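Local coordinates for protein V-type ATP synthase alpha chain (Thermoplasma volcanium, PDB 4O1S) that is represented here by its intein, a compact domain of the Hint fold built mostly of beta strands, at residues K23-Y26 with S27-K31. Residues are numbered along the deposited sequence; the frame is centred on the assembly and turned at random.
Sequences KDLY and SSERK
Y26 and R30 meet one turn apart on helix 22-31, with CE2 of the phenol ring 3.8 Å from CD of the arginine. The ring and the guanidinium lie 24° apart in plane, but the touching is done by the arginine's aliphatic stem, which runs extended from CG to NE past the ring. They leave the same side of the helix, and CG anti to the backbone N in both sends them off in a like direction. A phenol and a long arginine stem suit this place, being apolar where they touch and polar at the end: Y26 OH hydrogen-bonds to OE1 of E44 on strand 43-58, and R30 NE forms a salt bridge to the same oxygen, so one carboxylate probably helps to fix both ends.

A second apolar touch joins L25 and E29, both buried, where CD1 of the leucine reaches CG of the glutamate at 3.8 Å. CG of E29, anti to the carbonyl carbon, comes against this methyl, and the bend at chi2 (-68°) keeps OE2 near it. Glutamate suits the place by lending a methylene to the leucine while OE1 is hydrogen-bonded outside the helix; its side chain also touches L48, I52 and L70.

In this Hint-type intein domain, mostly antiparallel strand, helix 22-31 is the one helix of the chain. It lies against strands 43-58 and 61-75, with Y26 set edge-to-face on Y147.

Four backbone bonds of the i to i+4 kind hold the turns together. The straightest, E29 N to L25 O, measures 3.0 Å with an angle of 168° at the hydrogen; R30 N to Y26 O is shorter, 2.9 Å, but more bent.

K23 and D24, partly exposed, pair opposite charges: K23 NZ meets D24 OD1 at 2.8 Å, from the syn side but out of the carboxylate plane. Further along, K31 NZ makes a weak bond to S27 O at 3.3 Å.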
ATOM      1  N   LYS A  23       1.013  10.679  -1.624  1.00 27.81           N
ATOM      2  CA  LYS A  23       0.351  11.974  -1.571  1.00 32.32           C
ATOM      3  C   LYS A  23       0.845  12.913  -2.675  1.00 32.00           C
ATOM      4  O   LYS A  23       0.082  13.748  -3.172  1.00 32.77           O
ATOM      5  CB  LYS A  23       0.522  12.620  -0.198  1.00 29.75           C
ATOM      6  CG  LYS A  23       1.896  13.211   0.043  1.00 27.69           C
ATOM      7  CD  LYS A  23       1.960  13.734   1.460  1.00 33.52           C
ATOM      8  CE  LYS A  23       3.304  14.357   1.759  1.00 36.68           C
ATOM      9  NZ  LYS A  23       3.753  15.144   0.585  1.00 46.11           N
ATOM     10  N   ASP A  24       2.108  12.771  -3.075  1.00 24.61           N
ATOM     11  CA  ASP A  24       2.650  13.616  -4.136  1.00 24.16           C
ATOM     12  C   ASP A  24       2.124  13.187  -5.499  1.00 31.43           C
ATOM     13  O   ASP A  24       1.757  14.029  -6.345  1.00 33.36           O
ATOM     14  CB  ASP A  24       4.180  13.599  -4.130  1.00 20.66           C
ATOM     15  CG  ASP A  24       4.763  14.223  -2.873  1.00 28.01           C
ATOM     16  OD1 ASP A  24       4.049  15.046  -2.245  1.00 33.24           O
ATOM     17  OD2 ASP A  24       5.915  13.885  -2.506  1.00 25.52           O
ATOM     18  N   LEU A  25       2.093  11.871  -5.696  1.00 27.38           N
ATOM     19  CA  LEU A  25       1.554  11.275  -6.905  1.00 26.09           C
ATOM     20  C   LEU A  25       0.103  11.706  -7.094  1.00 26.16           C
ATOM     21  O   LEU A  25      -0.295  12.147  -8.169  1.00 30.55           O
ATOM     22  CB  LEU A  25       1.619   9.759  -6.788  1.00 31.60           C
ATOM     23  CG  LEU A  25       0.837   8.992  -7.851  1.00 35.53           C
ATOM     24  CD1 LEU A  25       1.350   9.366  -9.234  1.00 36.24           C
ATOM     25  CD2 LEU A  25       0.949   7.508  -7.625  1.00 21.30           C
ATOM     26  N   TYR A  26      -0.676  11.575  -6.031  1.00 16.69           N
ATOM     27  CA  TYR A  26      -2.066  11.980  -6.045  1.00 22.28           C
ATOM     28  C   TYR A  26      -2.206  13.446  -6.443  1.00 30.06           C
ATOM     29  O   TYR A  26      -3.031  13.811  -7.291  1.00 37.98           O
ATOM     30  CB  TYR A  26      -2.724  11.749  -4.672  1.00 19.52           C
ATOM     31  CG  TYR A  26      -4.231  11.961  -4.723  1.00 24.06           C
ATOM     32  CD1 TYR A  26      -5.095  10.903  -5.032  1.00 24.60           C
ATOM     33  CD2 TYR A  26      -4.789  13.224  -4.485  1.00 18.46           C
ATOM     34  CE1 TYR A  26      -6.469  11.100  -5.093  1.00 25.31           C
ATOM     35  CE2 TYR A  26      -6.156  13.428  -4.556  1.00 17.16           C
ATOM     36  CZ  TYR A  26      -6.985  12.367  -4.864  1.00 23.60           C
ATOM     37  OH  TYR A  26      -8.335  12.579  -4.939  1.00 32.30           O
ATOM     38  N   SER A  27      -1.394  14.285  -5.821  1.00 25.45           N
ATOM     39  CA  SER A  27      -1.554  15.716  -5.962  1.00 29.34           C
ATOM     40  C   SER A  27      -1.288  16.124  -7.399  1.00 31.40           C
ATOM     41  O   SER A  27      -1.980  16.984  -7.978  1.00 35.20           O
ATOM     42  CB  SER A  27      -0.567  16.425  -5.050  1.00 33.56           C
ATOM     43  OG  SER A  27      -0.878  17.797  -4.991  1.00 42.51           O
ATOM     44  N   SER A  28      -0.264  15.493  -7.964  1.00 23.49           N
ATOM     45  CA  SER A  28       0.163  15.772  -9.323  1.00 22.11           C
ATOM     46  C   SER A  28      -0.905  15.342 -10.333  1.00 28.70           C
ATOM     47  O   SER A  28      -1.281  16.102 -11.229  1.00 31.08           O
ATOM     48  CB  SER A  28       1.474  15.044  -9.602  1.00 14.78           C
ATOM     49  OG  SER A  28       1.896  15.304 -10.931  1.00 31.44           O
ATOM     50  N   GLU A  29      -1.396  14.118 -10.168  1.00 28.73           N
ATOM     51  CA  GLU A  29      -2.402  13.570 -11.053  1.00 33.86           C
ATOM     52  C   GLU A  29      -3.708  14.358 -10.948  1.00 29.03           C
ATOM     53  O   GLU A  29      -4.456  14.475 -11.906  1.00 32.72           O
ATOM     54  CB  GLU A  29      -2.625  12.097 -10.714  1.00 34.27           C
ATOM     55  CG  GLU A  29      -1.421  11.223 -11.012  1.00 28.06           C
ATOM     56  CD  GLU A  29      -1.175  11.112 -12.493  1.00 37.61           C
ATOM     57  OE1 GLU A  29      -2.114  11.388 -13.269  1.00 42.83           O
ATOM     58  OE2 GLU A  29      -0.051  10.753 -12.892  1.00 41.92           O
ATOM     59  N   ARG A  30      -3.947  14.925  -9.781  1.00 22.53           N
ATOM     60  CA  ARG A  30      -5.168  15.657  -9.545  1.00 23.85           C
ATOM     61  C   ARG A  30      -5.280  16.891 -10.445  1.00 28.48           C
ATOM     62  O   ARG A  30      -6.376  17.271 -10.855  1.00 32.16           O
ATOM     63  CB  ARG A  30      -5.260  16.029  -8.069  1.00 20.97           C
ATOM     64  CG  ARG A  30      -6.626  16.486  -7.673  1.00 22.43           C
ATOM     65  CD  ARG A  30      -6.697  16.829  -6.194  1.00 31.53           C
ATOM     66  NE  ARG A  30      -8.069  17.181  -5.843  1.00 41.65           N
ATOM     67  CZ  ARG A  30      -8.535  18.422  -5.793  1.00 36.11           C
ATOM     68  NH1 ARG A  30      -7.740  19.449  -6.042  1.00 37.26           N
ATOM     69  NH2 ARG A  30      -9.797  18.631  -5.496  1.00 32.88           N
ATOM     70  N   LYS A  31      -4.141  17.487 -10.780  1.00 30.46           N
ATOM     71  CA  LYS A  31      -4.103  18.703 -11.594  1.00 26.43           C
ATOM     72  C   LYS A  31      -4.215  18.472 -13.082  1.00 30.92           C
ATOM     73  O   LYS A  31      -4.492  19.413 -13.829  1.00 40.36           O
ATOM     74  CB  LYS A  31      -2.771  19.419 -11.416  1.00 30.87           C
ATOM     75  CG  LYS A  31      -2.381  19.750 -10.023  1.00 31.77           C
ATOM     76  CD  LYS A  31      -1.144  20.617 -10.087  1.00 34.90           C
ATOM     77  CE  LYS A  31      -0.831  21.172  -8.733  1.00 38.38           C
ATOM     78  NZ  LYS A  31      -1.129  20.148  -7.691  1.00 40.68           N
TER